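Protein DJ-1 homolog D (Arabidopsis thaliana, PDB 4OGG) is a plant member of the DJ-1/PfpI family, built from two consecutive DJ-1-like domains with the alpha/beta fold of the class I glutamine amidotransferase-like superfamily. Local coordinates at residues C[33-39]-C[66-72]; C[130-136]-C[148-154]; C[326-331]-C[357-363]. The contacts are given in a common frame with arbitrary orientation. Residues are numbered along the deposited sequence.

Contact 1: C[33-39]-C[66-72]; sequences HTVCPGK and FTLNATF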
ATOM      1  N   HIS C  33      24.887  14.651  13.804  1.00 15.04           N
ATOM      2  CA  HIS C  33      24.825  13.273  14.275  1.00 15.99           C
ATOM      3  C   HIS C  33      23.373  12.911  14.557  1.00 14.59           C
ATOM      4  O   HIS C  33      22.607  13.728  15.069  1.00 15.49           O
ATOM      5  CB  HIS C  33      25.656  13.106  15.549  1.00 16.65           C
ATOM      6  CG  HIS C  33      27.132  13.139  15.312  1.00 19.25           C
ATOM      7  ND1 HIS C  33      28.052  13.096  16.337  1.00 20.96           N
ATOM      8  CD2 HIS C  33      27.850  13.192  14.164  1.00 21.37           C
ATOM      9  CE1 HIS C  33      29.272  13.122  15.831  1.00 22.65           C
ATOM     10  NE2 HIS C  33      29.178  13.180  14.515  1.00 22.19           N
ATOM     11  N   THR C  34      22.997  11.683  14.221  1.00 14.57           N
ATOM     12  CA  THR C  34      21.629  11.220  14.435  1.00 13.69           C
ATOM     13  C   THR C  34      21.636   9.999  15.341  1.00 12.82           C
ATOM     14  O   THR C  34      22.390   9.059  15.112  1.00 14.97           O
ATOM     15  CB  THR C  34      20.969  10.842  13.107  1.00 13.73           C
ATOM     16  OG1 THR C  34      21.788   9.883  12.428  1.00 15.81           O
ATOM     17  CG2 THR C  34      20.799  12.076  12.228  1.00 11.81           C
ATOM     18  N   VAL C  35      20.776  10.015  16.352  1.00 13.38           N
ATOM     19  CA  VAL C  35      20.694   8.924  17.313  1.00 12.82           C
ATOM     20  C   VAL C  35      19.256   8.539  17.650  1.00 14.30           C
ATOM     21  O   VAL C  35      18.335   9.345  17.527  1.00 13.91           O
ATOM     22  CB  VAL C  35      21.412   9.301  18.633  1.00 12.67           C
ATOM     23  CG1 VAL C  35      22.885   9.589  18.365  1.00 13.56           C
ATOM     24  CG2 VAL C  35      20.743  10.521  19.266  1.00 13.61           C
ATOM     25  N   CYS C  36      19.077   7.294  18.081  1.00 14.07           N
ATOM     26  CA  CYS C  36      17.770   6.793  18.478  1.00 15.12           C
ATOM     27  C   CYS C  36      18.010   5.879  19.667  1.00 14.86           C
ATOM     28  O   CYS C  36      18.868   4.997  19.604  1.00 15.12           O
ATOM     29  CB  CYS C  36      17.119   5.997  17.347  1.00 13.62           C
ATOM     30  SG  CYS C  36      15.543   5.219  17.828  1.00 15.41           S
ATOM     31  N   PRO C  37      17.271   6.081  20.771  1.00 14.93           N
ATOM     32  CA  PRO C  37      17.487   5.212  21.935  1.00 15.90           C
ATOM     33  C   PRO C  37      17.389   3.733  21.579  1.00 17.43           C
ATOM     34  O   PRO C  37      16.524   3.325  20.807  1.00 18.06           O
ATOM     35  CB  PRO C  37      16.396   5.657  22.912  1.00 16.09           C
ATOM     36  CG  PRO C  37      15.309   6.191  22.000  1.00 16.61           C
ATOM     37  CD  PRO C  37      16.111   6.964  20.978  1.00 15.36           C
ATOM     38  N   GLY C  38      18.296   2.935  22.133  1.00 17.86           N
ATOM     39  CA  GLY C  38      18.282   1.508  21.868  1.00 16.88           C
ATOM     40  C   GLY C  38      18.878   1.090  20.537  1.00 17.42           C
ATOM     41  O   GLY C  38      18.888  -0.095  20.208  1.00 17.30           O
ATOM     42  N   LYS C  39      19.376   2.050  19.763  1.00 16.39           N
ATOM     43  CA  LYS C  39      19.967   1.741  18.467  1.00 16.38           C
ATOM     44  C   LYS C  39      21.375   2.302  18.355  1.00 17.21           C
ATOM     45  O   LYS C  39      21.735   3.239  19.065  1.00 17.20           O
ATOM     46  CB  LYS C  39      19.092   2.286  17.332  1.00 17.93           C
ATOM     47  CG  LYS C  39      17.700   1.677  17.310  1.00 16.17           C
ATOM     48  CD  LYS C  39      16.944   1.966  16.021  1.00 16.38           C
ATOM     49  CE  LYS C  39      15.603   1.240  16.031  1.00 17.95           C
ATOM     50  NZ  LYS C  39      14.886   1.321  14.727  1.00 17.84           N
ATOM     51  N   PHE C  66      15.509   5.512   7.471  1.00 12.40           N
ATOM     52  CA  PHE C  66      16.583   6.444   7.796  1.00 12.04           C
ATOM     53  C   PHE C  66      17.725   5.757   8.538  1.00 12.59           C
ATOM     54  O   PHE C  66      17.510   5.141   9.579  1.00 12.92           O
ATOM     55  CB  PHE C  66      16.053   7.592   8.660  1.00 12.65           C
ATOM     56  CG  PHE C  66      17.039   8.706   8.839  1.00 13.01           C
ATOM     57  CD1 PHE C  66      17.140   9.720   7.894  1.00 13.81           C
ATOM     58  CD2 PHE C  66      17.908   8.713   9.922  1.00 14.76           C
ATOM     59  CE1 PHE C  66      18.096  10.728   8.022  1.00 14.75           C
ATOM     60  CE2 PHE C  66      18.871   9.716  10.060  1.00 13.74           C
ATOM     61  CZ  PHE C  66      18.962  10.724   9.106  1.00 14.36           C
ATOM     62  N   THR C  67      18.939   5.890   8.011  1.00 13.30           N
ATOM     63  CA  THR C  67      20.110   5.272   8.626  1.00 15.18           C
ATOM     64  C   THR C  67      20.807   6.218   9.601  1.00 15.46           C
ATOM     65  O   THR C  67      21.239   7.307   9.226  1.00 14.72           O
ATOM     66  CB  THR C  67      21.127   4.825   7.556  1.00 15.36           C
ATOM     67  OG1 THR C  67      20.480   3.971   6.602  1.00 18.97           O
ATOM     68  CG2 THR C  67      22.276   4.066   8.207  1.00 17.83           C
ATOM     69  N   LEU C  68      20.907   5.789  10.854  1.00 15.40           N
ATOM     70  CA  LEU C  68      21.545   6.574  11.906  1.00 14.53           C
ATOM     71  C   LEU C  68      23.059   6.553  11.727  1.00 15.48           C
ATOM     72  O   LEU C  68      23.608   5.568  11.239  1.00 14.58           O
ATOM     73  CB  LEU C  68      21.191   5.986  13.272  1.00 13.83           C
ATOM     74  CG  LEU C  68      19.691   5.830  13.547  1.00 13.93           C
ATOM     75  CD1 LEU C  68      19.483   4.980  14.793  1.00 14.92           C
ATOM     76  CD2 LEU C  68      19.046   7.211  13.707  1.00 13.32           C
ATOM     77  N   ASN C  69      23.730   7.637  12.118  1.00 15.43           N
ATOM     78  CA  ASN C  69      25.182   7.698  11.998  1.00 15.39           C
ATOM     79  C   ASN C  69      25.878   7.824  13.348  1.00 16.18           C
ATOM     80  O   ASN C  69      27.099   7.989  13.413  1.00 17.44           O
ATOM     81  CB  ASN C  69      25.616   8.847  11.070  1.00 15.09           C
ATOM     82  CG  ASN C  69      25.344  10.225  11.651  1.00 12.96           C
ATOM     83  OD1 ASN C  69      24.903  10.366  12.790  1.00 14.54           O
ATOM     84  ND2 ASN C  69      25.623  11.254  10.862  1.00 14.87           N
ATOM     85  N   ALA C  70      25.104   7.733  14.424  1.00 15.61           N
ATOM     86  CA  ALA C  70      25.656   7.829  15.772  1.00 16.13           C
ATOM     87  C   ALA C  70      24.938   6.895  16.741  1.00 17.72           C
ATOM     88  O   ALA C  70      23.827   6.428  16.472  1.00 16.53           O
ATOM     89  CB  ALA C  70      25.581   9.261  16.269  1.00 16.34           C
ATOM     90  N   THR C  71      25.577   6.636  17.877  1.00 17.53           N
ATOM     91  CA  THR C  71      25.030   5.740  18.887  1.00 17.28           C
ATOM     92  C   THR C  71      24.543   6.498  20.120  1.00 18.51           C
ATOM     93  O   THR C  71      25.332   7.088  20.859  1.00 18.88           O
ATOM     94  CB  THR C  71      26.092   4.697  19.304  1.00 17.14           C
ATOM     95  OG1 THR C  71      26.588   4.034  18.130  1.00 17.31           O
ATOM     96  CG2 THR C  71      25.493   3.665  20.256  1.00 17.38           C
ATOM     97  N   PHE C  72      23.230   6.461  20.335  1.00 17.76           N
ATOM     98  CA  PHE C  72      22.582   7.140  21.451  1.00 17.98           C
ATOM     99  C   PHE C  72      23.279   6.939  22.800  1.00 19.77           C
ATOM    100  O   PHE C  72      23.561   7.904  23.513  1.00 19.26           O
ATOM    101  CB  PHE C  72      21.125   6.668  21.554  1.00 18.09           C
ATOM    102  CG  PHE C  72      20.313   7.419  22.565  1.00 19.23           C
ATOM    103  CD1 PHE C  72      20.409   7.123  23.922  1.00 18.23           C
ATOM    104  CD2 PHE C  72      19.471   8.450  22.165  1.00 18.80           C
ATOM    105  CE1 PHE C  72      19.679   7.846  24.865  1.00 19.13           C
ATOM    106  CE2 PHE C  72      18.737   9.180  23.097  1.00 19.34           C
ATOM    107  CZ  PHE C  72      18.842   8.877  24.451  1.00 19.95           C
TER
HETATM  108  O   HOH W   1      22.320   9.723   9.762  1.00 15.63           O
HETATM  109  O   HOH W   2      21.560   5.744  18.060  1.00 15.43           O

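Contact 2: C[130-136]-C[148-154]; sequences VNGRKCT and AGAKWVE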
ATOM      1  N   VAL C 130       9.227  23.706  29.181  1.00 18.57           N
ATOM      2  CA  VAL C 130       8.498  24.751  28.464  1.00 19.39           C
ATOM      3  C   VAL C 130       7.722  25.692  29.382  1.00 20.42           C
ATOM      4  O   VAL C 130       7.032  26.594  28.909  1.00 21.55           O
ATOM      5  CB  VAL C 130       7.495  24.147  27.455  1.00 18.55           C
ATOM      6  CG1 VAL C 130       8.223  23.238  26.474  1.00 19.57           C
ATOM      7  CG2 VAL C 130       6.407  23.382  28.197  1.00 17.25           C
ATOM      8  N   ASN C 131       7.839  25.482  30.688  1.00 20.50           N
ATOM      9  CA  ASN C 131       7.129  26.308  31.657  1.00 21.93           C
ATOM     10  C   ASN C 131       7.462  27.783  31.446  1.00 20.76           C
ATOM     11  O   ASN C 131       8.615  28.185  31.569  1.00 21.33           O
ATOM     12  CB  ASN C 131       7.507  25.893  33.079  1.00 24.33           C
ATOM     13  CG  ASN C 131       6.450  26.275  34.102  1.00 28.06           C
ATOM     14  OD1 ASN C 131       5.776  27.296  33.968  1.00 28.87           O
ATOM     15  ND2 ASN C 131       6.312  25.457  35.141  1.00 29.89           N
ATOM     16  N   GLY C 132       6.446  28.577  31.119  1.00 20.88           N
ATOM     17  CA  GLY C 132       6.642  30.001  30.904  1.00 21.99           C
ATOM     18  C   GLY C 132       7.350  30.371  29.612  1.00 22.75           C
ATOM     19  O   GLY C 132       7.705  31.533  29.406  1.00 24.32           O
ATOM     20  N   ARG C 133       7.551  29.390  28.736  1.00 22.65           N
ATOM     21  CA  ARG C 133       8.228  29.615  27.463  1.00 22.15           C
ATOM     22  C   ARG C 133       7.245  29.786  26.311  1.00 20.89           C
ATOM     23  O   ARG C 133       6.269  29.044  26.203  1.00 20.40           O
ATOM     24  CB  ARG C 133       9.154  28.434  27.151  1.00 24.76           C
ATOM     25  CG  ARG C 133      10.298  28.250  28.133  1.00 29.27           C
ATOM     26  CD  ARG C 133      11.431  29.211  27.832  1.00 33.33           C
ATOM     27  NE  ARG C 133      12.468  28.613  26.996  1.00 36.63           N
ATOM     28  CZ  ARG C 133      13.261  27.621  27.388  1.00 38.53           C
ATOM     29  NH1 ARG C 133      13.136  27.109  28.606  1.00 40.75           N
ATOM     30  NH2 ARG C 133      14.185  27.146  26.565  1.00 39.15           N
ATOM     31  N   LYS C 134       7.494  30.770  25.451  1.00 20.07           N
ATOM     32  CA  LYS C 134       6.627  30.969  24.297  1.00 19.25           C
ATOM     33  C   LYS C 134       7.010  29.913  23.271  1.00 18.05           C
ATOM     34  O   LYS C 134       8.191  29.704  22.994  1.00 15.75           O
ATOM     35  CB  LYS C 134       6.813  32.361  23.688  1.00 22.89           C
ATOM     36  CG  LYS C 134       6.248  33.486  24.537  1.00 27.56           C
ATOM     37  CD  LYS C 134       6.265  34.809  23.790  1.00 32.16           C
ATOM     38  CE  LYS C 134       5.379  34.765  22.552  1.00 34.80           C
ATOM     39  NZ  LYS C 134       5.321  36.090  21.862  1.00 38.36           N
ATOM     40  N   CYS C 135       6.016  29.238  22.714  1.00 15.48           N
ATOM     41  CA  CYS C 135       6.292  28.212  21.725  1.00 16.52           C
ATOM     42  C   CYS C 135       5.040  27.803  20.972  1.00 16.22           C
ATOM     43  O   CYS C 135       3.921  28.017  21.440  1.00 15.96           O
ATOM     44  CB  CYS C 135       6.903  26.977  22.407  1.00 18.20           C
ATOM     45  SG  CYS C 135       5.892  26.242  23.735  1.00 19.78           S
ATOM     46  N   THR C 136       5.242  27.240  19.787  1.00 15.44           N
ATOM     47  CA  THR C 136       4.143  26.737  18.980  1.00 14.27           C
ATOM     48  C   THR C 136       4.487  25.271  18.740  1.00 15.13           C
ATOM     49  O   THR C 136       5.510  24.783  19.227  1.00 12.31           O
ATOM     50  CB  THR C 136       4.026  27.468  17.619  1.00 15.51           C
ATOM     51  OG1 THR C 136       2.815  27.065  16.963  1.00 13.83           O
ATOM     52  CG2 THR C 136       5.198  27.124  16.718  1.00 15.00           C
ATOM     53  N   ALA C 148       1.682  22.015  30.485  1.00 19.42           N
ATOM     54  CA  ALA C 148       3.051  22.042  30.986  1.00 19.22           C
ATOM     55  C   ALA C 148       3.525  23.455  31.320  1.00 19.47           C
ATOM     56  O   ALA C 148       4.709  23.671  31.583  1.00 20.56           O
ATOM     57  CB  ALA C 148       3.992  21.398  29.971  1.00 18.88           C
ATOM     58  N   GLY C 149       2.600  24.414  31.296  1.00 19.12           N
ATOM     59  CA  GLY C 149       2.936  25.791  31.634  1.00 18.08           C
ATOM     60  C   GLY C 149       3.450  26.681  30.519  1.00 17.94           C
ATOM     61  O   GLY C 149       3.875  27.810  30.765  1.00 16.76           O
ATOM     62  N   ALA C 150       3.402  26.194  29.285  1.00 18.07           N
ATOM     63  CA  ALA C 150       3.886  26.968  28.152  1.00 17.58           C
ATOM     64  C   ALA C 150       2.979  28.129  27.770  1.00 19.02           C
ATOM     65  O   ALA C 150       1.773  28.109  28.028  1.00 19.53           O
ATOM     66  CB  ALA C 150       4.073  26.053  26.947  1.00 17.71           C
ATOM     67  N   LYS C 151       3.581  29.154  27.176  1.00 18.22           N
ATOM     68  CA  LYS C 151       2.831  30.299  26.685  1.00 18.41           C
ATOM     69  C   LYS C 151       2.583  29.874  25.246  1.00 18.18           C
ATOM     70  O   LYS C 151       3.346  30.197  24.335  1.00 16.66           O
ATOM     71  CB  LYS C 151       3.676  31.568  26.754  1.00 19.91           C
ATOM     72  CG  LYS C 151       4.033  31.958  28.181  1.00 22.38           C
ATOM     73  CD  LYS C 151       4.616  33.357  28.247  1.00 25.19           C
ATOM     74  CE  LYS C 151       4.772  33.812  29.689  1.00 26.37           C
ATOM     75  NZ  LYS C 151       5.087  35.266  29.771  1.00 27.56           N
ATOM     76  N   TRP C 152       1.517  29.100  25.078  1.00 19.22           N
ATOM     77  CA  TRP C 152       1.128  28.542  23.794  1.00 18.15           C
ATOM     78  C   TRP C 152       0.804  29.567  22.722  1.00 19.00           C
ATOM     79  O   TRP C 152       0.153  30.582  22.980  1.00 18.95           O
ATOM     80  CB  TRP C 152      -0.066  27.603  24.001  1.00 18.02           C
ATOM     81  CG  TRP C 152      -0.673  27.074  22.741  1.00 18.97           C
ATOM     82  CD1 TRP C 152      -1.925  27.335  22.266  1.00 19.41           C
ATOM     83  CD2 TRP C 152      -0.064  26.183  21.799  1.00 16.63           C
ATOM     84  NE1 TRP C 152      -2.138  26.661  21.088  1.00 18.47           N
ATOM     85  CE2 TRP C 152      -1.011  25.946  20.776  1.00 17.25           C
ATOM     86  CE3 TRP C 152       1.190  25.560  21.718  1.00 14.29           C
ATOM     87  CZ2 TRP C 152      -0.746  25.113  19.682  1.00 16.38           C
ATOM     88  CZ3 TRP C 152       1.455  24.730  20.629  1.00 14.73           C
ATOM     89  CH2 TRP C 152       0.490  24.515  19.627  1.00 16.21           C
ATOM     90  N   VAL C 153       1.277  29.284  21.513  1.00 18.44           N
ATOM     91  CA  VAL C 153       1.039  30.137  20.361  1.00 19.81           C
ATOM     92  C   VAL C 153       0.399  29.271  19.280  1.00 19.98           C
ATOM     93  O   VAL C 153       1.088  28.575  18.537  1.00 17.90           O
ATOM     94  CB  VAL C 153       2.356  30.737  19.823  1.00 20.83           C
ATOM     95  CG1 VAL C 153       2.079  31.574  18.578  1.00 22.37           C
ATOM     96  CG2 VAL C 153       3.014  31.590  20.897  1.00 20.73           C
ATOM     97  N   GLU C 154      -0.928  29.299  19.219  1.00 20.16           N
ATOM     98  CA  GLU C 154      -1.669  28.527  18.230  1.00 21.06           C
ATOM     99  C   GLU C 154      -1.119  28.851  16.843  1.00 21.39           C
ATOM    100  O   GLU C 154      -0.999  30.018  16.476  1.00 22.48           O
ATOM    101  CB  GLU C 154      -3.152  28.899  18.300  1.00 22.03           C
ATOM    102  CG  GLU C 154      -4.081  28.017  17.481  1.00 23.83           C
ATOM    103  CD  GLU C 154      -4.131  26.589  17.989  1.00 22.94           C
ATOM    104  OE1 GLU C 154      -4.207  26.393  19.220  1.00 25.67           O
ATOM    105  OE2 GLU C 154      -4.107  25.661  17.158  1.00 26.22           O
TER
HETATM  106  O   HOH W   3       7.405  22.608  31.326  1.00 17.32           O

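Contact 3: C[326-331]-C[357-363]; sequences RKCTAY and DGNLVTG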
ATOM      1  N   ARG C 326      31.081  18.503 -21.422  1.00 34.24           N
ATOM      2  CA  ARG C 326      30.950  18.847 -20.010  1.00 33.58           C
ATOM      3  C   ARG C 326      31.188  17.627 -19.126  1.00 33.49           C
ATOM      4  O   ARG C 326      30.950  16.494 -19.542  1.00 34.25           O
ATOM      5  CB  ARG C 326      29.556  19.428 -19.733  1.00 33.00           C
ATOM      6  CG  ARG C 326      29.208  20.656 -20.573  1.00 32.15           C
ATOM      7  CD  ARG C 326      30.253  21.752 -20.415  1.00 31.69           C
ATOM      8  NE  ARG C 326      30.250  22.342 -19.079  1.00 31.21           N
ATOM      9  CZ  ARG C 326      29.382  23.260 -18.666  1.00 28.81           C
ATOM     10  NH1 ARG C 326      28.442  23.707 -19.484  1.00 29.19           N
ATOM     11  NH2 ARG C 326      29.457  23.733 -17.430  1.00 29.94           N
ATOM     12  N   LYS C 327      31.672  17.864 -17.910  1.00 32.88           N
ATOM     13  CA  LYS C 327      31.936  16.783 -16.964  1.00 32.03           C
ATOM     14  C   LYS C 327      30.825  16.764 -15.921  1.00 30.22           C
ATOM     15  O   LYS C 327      30.470  17.804 -15.369  1.00 29.64           O
ATOM     16  CB  LYS C 327      33.284  16.994 -16.266  1.00 31.94           C
ATOM     17  CG  LYS C 327      34.482  17.100 -17.202  1.00 35.73           C
ATOM     18  CD  LYS C 327      35.779  17.216 -16.409  1.00 36.50           C
ATOM     19  CE  LYS C 327      36.979  17.460 -17.317  1.00 38.68           C
ATOM     20  NZ  LYS C 327      36.890  18.769 -18.030  1.00 38.83           N
ATOM     21  N   CYS C 328      30.276  15.585 -15.649  1.00 28.85           N
ATOM     22  CA  CYS C 328      29.204  15.482 -14.669  1.00 26.48           C
ATOM     23  C   CYS C 328      28.912  14.049 -14.252  1.00 25.10           C
ATOM     24  O   CYS C 328      29.354  13.091 -14.890  1.00 24.21           O
ATOM     25  CB  CYS C 328      27.918  16.106 -15.225  1.00 28.19           C
ATOM     26  SG  CYS C 328      27.164  15.178 -16.600  1.00 30.19           S
ATOM     27  N   THR C 329      28.167  13.916 -13.162  1.00 23.93           N
ATOM     28  CA  THR C 329      27.776  12.610 -12.662  1.00 22.26           C
ATOM     29  C   THR C 329      26.253  12.567 -12.719  1.00 19.97           C
ATOM     30  O   THR C 329      25.615  13.521 -13.160  1.00 19.80           O
ATOM     31  CB  THR C 329      28.240  12.393 -11.210  1.00 22.28           C
ATOM     32  OG1 THR C 329      28.031  11.023 -10.842  1.00 22.94           O
ATOM     33  CG2 THR C 329      27.465  13.292 -10.254  1.00 22.10           C
ATOM     34  N   ALA C 330      25.680  11.455 -12.279  1.00 19.72           N
ATOM     35  CA  ALA C 330      24.231  11.283 -12.270  1.00 19.73           C
ATOM     36  C   ALA C 330      23.952   9.932 -11.639  1.00 19.76           C
ATOM     37  O   ALA C 330      24.880   9.239 -11.221  1.00 19.87           O
ATOM     38  CB  ALA C 330      23.685  11.316 -13.695  1.00 18.24           C
ATOM     39  N   TYR C 331      22.684   9.553 -11.556  1.00 20.66           N
ATOM     40  CA  TYR C 331      22.359   8.252 -10.998  1.00 21.15           C
ATOM     41  C   TYR C 331      23.139   7.267 -11.866  1.00 22.05           C
ATOM     42  O   TYR C 331      23.201   7.431 -13.083  1.00 21.68           O
ATOM     43  CB  TYR C 331      20.857   7.970 -11.101  1.00 22.17           C
ATOM     44  CG  TYR C 331      20.458   6.712 -10.367  1.00 22.95           C
ATOM     45  CD1 TYR C 331      20.559   6.637  -8.977  1.00 22.88           C
ATOM     46  CD2 TYR C 331      20.048   5.576 -11.059  1.00 21.33           C
ATOM     47  CE1 TYR C 331      20.269   5.459  -8.294  1.00 22.95           C
ATOM     48  CE2 TYR C 331      19.756   4.389 -10.388  1.00 23.02           C
ATOM     49  CZ  TYR C 331      19.872   4.339  -9.004  1.00 23.29           C
ATOM     50  OH  TYR C 331      19.613   3.166  -8.332  1.00 25.09           O
ATOM     51  N   ASP C 357      31.289  21.508 -12.445  1.00 25.85           N
ATOM     52  CA  ASP C 357      31.974  21.713 -13.714  1.00 27.69           C
ATOM     53  C   ASP C 357      31.490  23.049 -14.242  1.00 27.86           C
ATOM     54  O   ASP C 357      30.433  23.136 -14.868  1.00 27.73           O
ATOM     55  CB  ASP C 357      31.632  20.598 -14.709  1.00 29.59           C
ATOM     56  CG  ASP C 357      32.232  20.840 -16.087  1.00 33.49           C
ATOM     57  OD1 ASP C 357      33.442  21.141 -16.166  1.00 33.63           O
ATOM     58  OD2 ASP C 357      31.496  20.725 -17.092  1.00 35.05           O
ATOM     59  N   GLY C 358      32.262  24.096 -13.974  1.00 27.24           N
ATOM     60  CA  GLY C 358      31.862  25.416 -14.417  1.00 27.55           C
ATOM     61  C   GLY C 358      30.576  25.797 -13.715  1.00 26.94           C
ATOM     62  O   GLY C 358      30.526  25.836 -12.486  1.00 26.90           O
ATOM     63  N   ASN C 359      29.528  26.056 -14.491  1.00 27.27           N
ATOM     64  CA  ASN C 359      28.233  26.443 -13.941  1.00 26.22           C
ATOM     65  C   ASN C 359      27.351  25.235 -13.648  1.00 25.70           C
ATOM     66  O   ASN C 359      26.216  25.387 -13.200  1.00 26.57           O
ATOM     67  CB  ASN C 359      27.500  27.349 -14.929  1.00 27.51           C
ATOM     68  CG  ASN C 359      26.996  26.591 -16.150  1.00 28.75           C
ATOM     69  OD1 ASN C 359      27.745  25.852 -16.788  1.00 30.78           O
ATOM     70  ND2 ASN C 359      25.723  26.775 -16.478  1.00 28.27           N
ATOM     71  N   LEU C 360      27.874  24.040 -13.892  1.00 23.89           N
ATOM     72  CA  LEU C 360      27.093  22.824 -13.691  1.00 23.12           C
ATOM     73  C   LEU C 360      27.447  22.003 -12.454  1.00 21.43           C
ATOM     74  O   LEU C 360      28.583  21.563 -12.289  1.00 21.57           O
ATOM     75  CB  LEU C 360      27.212  21.938 -14.934  1.00 23.28           C
ATOM     76  CG  LEU C 360      26.395  20.644 -14.957  1.00 24.05           C
ATOM     77  CD1 LEU C 360      24.907  20.975 -14.962  1.00 22.71           C
ATOM     78  CD2 LEU C 360      26.765  19.837 -16.188  1.00 23.51           C
ATOM     79  N   VAL C 361      26.457  21.797 -11.589  1.00 21.12           N
ATOM     80  CA  VAL C 361      26.636  21.001 -10.378  1.00 19.32           C
ATOM     81  C   VAL C 361      25.763  19.760 -10.519  1.00 18.28           C
ATOM     82  O   VAL C 361      24.560  19.866 -10.771  1.00 18.92           O
ATOM     83  CB  VAL C 361      26.187  21.761  -9.104  1.00 20.19           C
ATOM     84  CG1 VAL C 361      26.256  20.829  -7.897  1.00 18.70           C
ATOM     85  CG2 VAL C 361      27.073  22.984  -8.879  1.00 20.77           C
ATOM     86  N   THR C 362      26.363  18.588 -10.362  1.00 18.72           N
ATOM     87  CA  THR C 362      25.602  17.352 -10.485  1.00 19.65           C
ATOM     88  C   THR C 362      25.759  16.401  -9.313  1.00 19.29           C
ATOM     89  O   THR C 362      26.842  16.258  -8.738  1.00 18.46           O
ATOM     90  CB  THR C 362      25.961  16.586 -11.786  1.00 19.16           C
ATOM     91  OG1 THR C 362      27.383  16.424 -11.878  1.00 19.79           O
ATOM     92  CG2 THR C 362      25.452  17.336 -12.999  1.00 20.65           C
ATOM     93  N   GLY C 363      24.647  15.756  -8.971  1.00 17.90           N
ATOM     94  CA  GLY C 363      24.618  14.787  -7.892  1.00 17.99           C
ATOM     95  C   GLY C 363      24.116  13.471  -8.461  1.00 18.02           C
ATOM     96  O   GLY C 363      23.574  13.439  -9.567  1.00 17.51           O
TER
HETATM   97  O   HOH W   4      27.448  26.368 -19.624  1.00 45.28           O
HETATM   98  O   HOH W   5      28.872  18.443 -12.862  1.00 22.00           O

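Contact 1: C[33-39]-C[66-72]
Three direct hydrogen bonds join the segments, all through Thr-34. Its N donates to Asn-69 OD1 (2.7 Å), OG1 accepts from Asn-69 N (3.0 Å) and O takes a weak bond from Ala-70 N (3.1 Å). The Asn-69 side-chain amide stands in for a strand partner, its ND2 reaching Val-32 O. Strand 30-35 is an in-chain edge of the domain's central six-stranded sheet, and the chain after strand 66-67 runs along it. Water 1 bridges Thr-34 OG1 and Thr-67 O, 2.7 Å from each. Water 2 sits 2.7 Å from Lys-39 O and 2.9 Å from Cys-36 N, Ala-70 O and Phe-72 N, bridging the main chains where no direct backbone bond forms. Apolar contacts follow towards the type II turn Cys-36 to Lys-39: Val-35 CG1 meets Ala-70 CB at 3.4 Å, Cys-36 CB meets Leu-68 CD1 at 3.6 Å, and Pro-37 CB lies 4.1 Å above the Phe-72 ring centroid in a CH-pi contact. Helix 98-110 packs on Pro-37 and Phe-72 through Val-100.

Contact 2: C[130-136]-C[148-154]
A small beta-alpha-beta unit is closed here: strand 134-135, helix 142-147 and strand 151-152, with the two short strands side by side and parallel. Lys-134 pairs with Lys-151 (CA to CA 4.5 Å) and Cys-135 with Trp-152 (CA to CA 5.6 Å). The backbone bonds zigzag between the strands: Lys-151 N to Arg-133 O (2.9 Å), Cys-135 N to Lys-151 O (3.3 Å), then Val-153 N to Cys-135 O (2.9 Å). Beyond them, Thr-136 OG1 donates to Val-153 O at 2.8 Å, so a side chain continues the pairing.

At the other end, two turns meet. Residues Val-130 to Arg-133 form a type II turn, and Gly-132 N donates to Gly-149 O (2.7 Å). Gly-149 is the C-prime residue of a Schellman motif ending helix 142-147. Its positive phi would jam a CB against the preceding carbonyl, and that CB would also run into Asn-131 OD1. Water 3 links Val-130 N (3.0 Å) to Ala-148 O (2.9 Å).

The two sheet faces differ. Lys-134 and Lys-151 lie on the solvent side, touching through Lys-134 CG and Lys-151 CB at 3.9 Å. Cys-135 and Trp-152 point to the other face, where Cys-135 SG meets Ala-150 CB at 3.7 Å and Trp-152 packs on Leu-145 and Val-146 of the helix. Trp-152 NE1 also donates to Glu-154 OE1 (2.8 Å). A helix linking two adjacent parallel strands and covering one face of them is the classic beta-alpha-beta crossover, reduced here to very short strands.

Contact 3: C[326-331]-C[357-363]
The backbones of these segments run alongside each other without any direct main-chain hydrogen bond between them: nearest CA pairs are 5.9 Å for Lys-327 and Asp-357, 5.7 Å for Thr-329 and Thr-362, and 5.6 Å for Ala-330 and Gly-363. Residues Asp-357 to Leu-360 make a type II' turn, closed by Leu-360 N to Asp-357 O (2.9 Å) and Asp-357 N to Leu-360 O (2.7 Å); Gly-358 takes its positive-phi corner. Side chains do the joining. Arg-326 curls over the turn, with NE in a salt bridge to Asp-357 OD2 (2.8 Å) while NH2 donates to Asp-357 O and Asn-359 OD1, both at 2.8 Å. The same Asp-357 OD2 accepts from Lys-327 N (3.0 Å). Further along, Thr-329 N donates to Thr-362 OG1 at 2.9 Å, and water 5 joins that OG1 (2.7 Å) to Lys-327 O (3.0 Å). Cys-328 CB rests on Leu-360 CD2 at 4.0 Å. The turn connects antiparallel strands 355-357 and 360-362 at one side of the second domain's central sheet; strand 327-328 pairs with 344-345, Leu-360 and Thr-362 face helix 314-320, and Val-361 points away to helix 369-380.

Overall arrangement
All three contacts are partly buried. Contact 2 is the most peripheral, its centre 27 Å from the chain's centre and five touching residues exposed; contacts 1 and 3, at 18 and 21 Å, have more buried residues (6 of 13 and 7 of 12). Contacts 1 and 2 belong to the first DJ-1/PfpI repeat; contact 3 belongs to the second, its centre 47 Å from that of contact 2. Contacts 1 and 3 each involve a central six-stranded sheet and use side chains to bond backbone; contact 2 pairs main chains within a separate two-stranded sheet. Strand 327-328 is the second-repeat counterpart of strand 134-135. Contact 1 has the most apolar packing; contact 3 has a salt bridge among mostly side-chain-mediated hydrogen bonds.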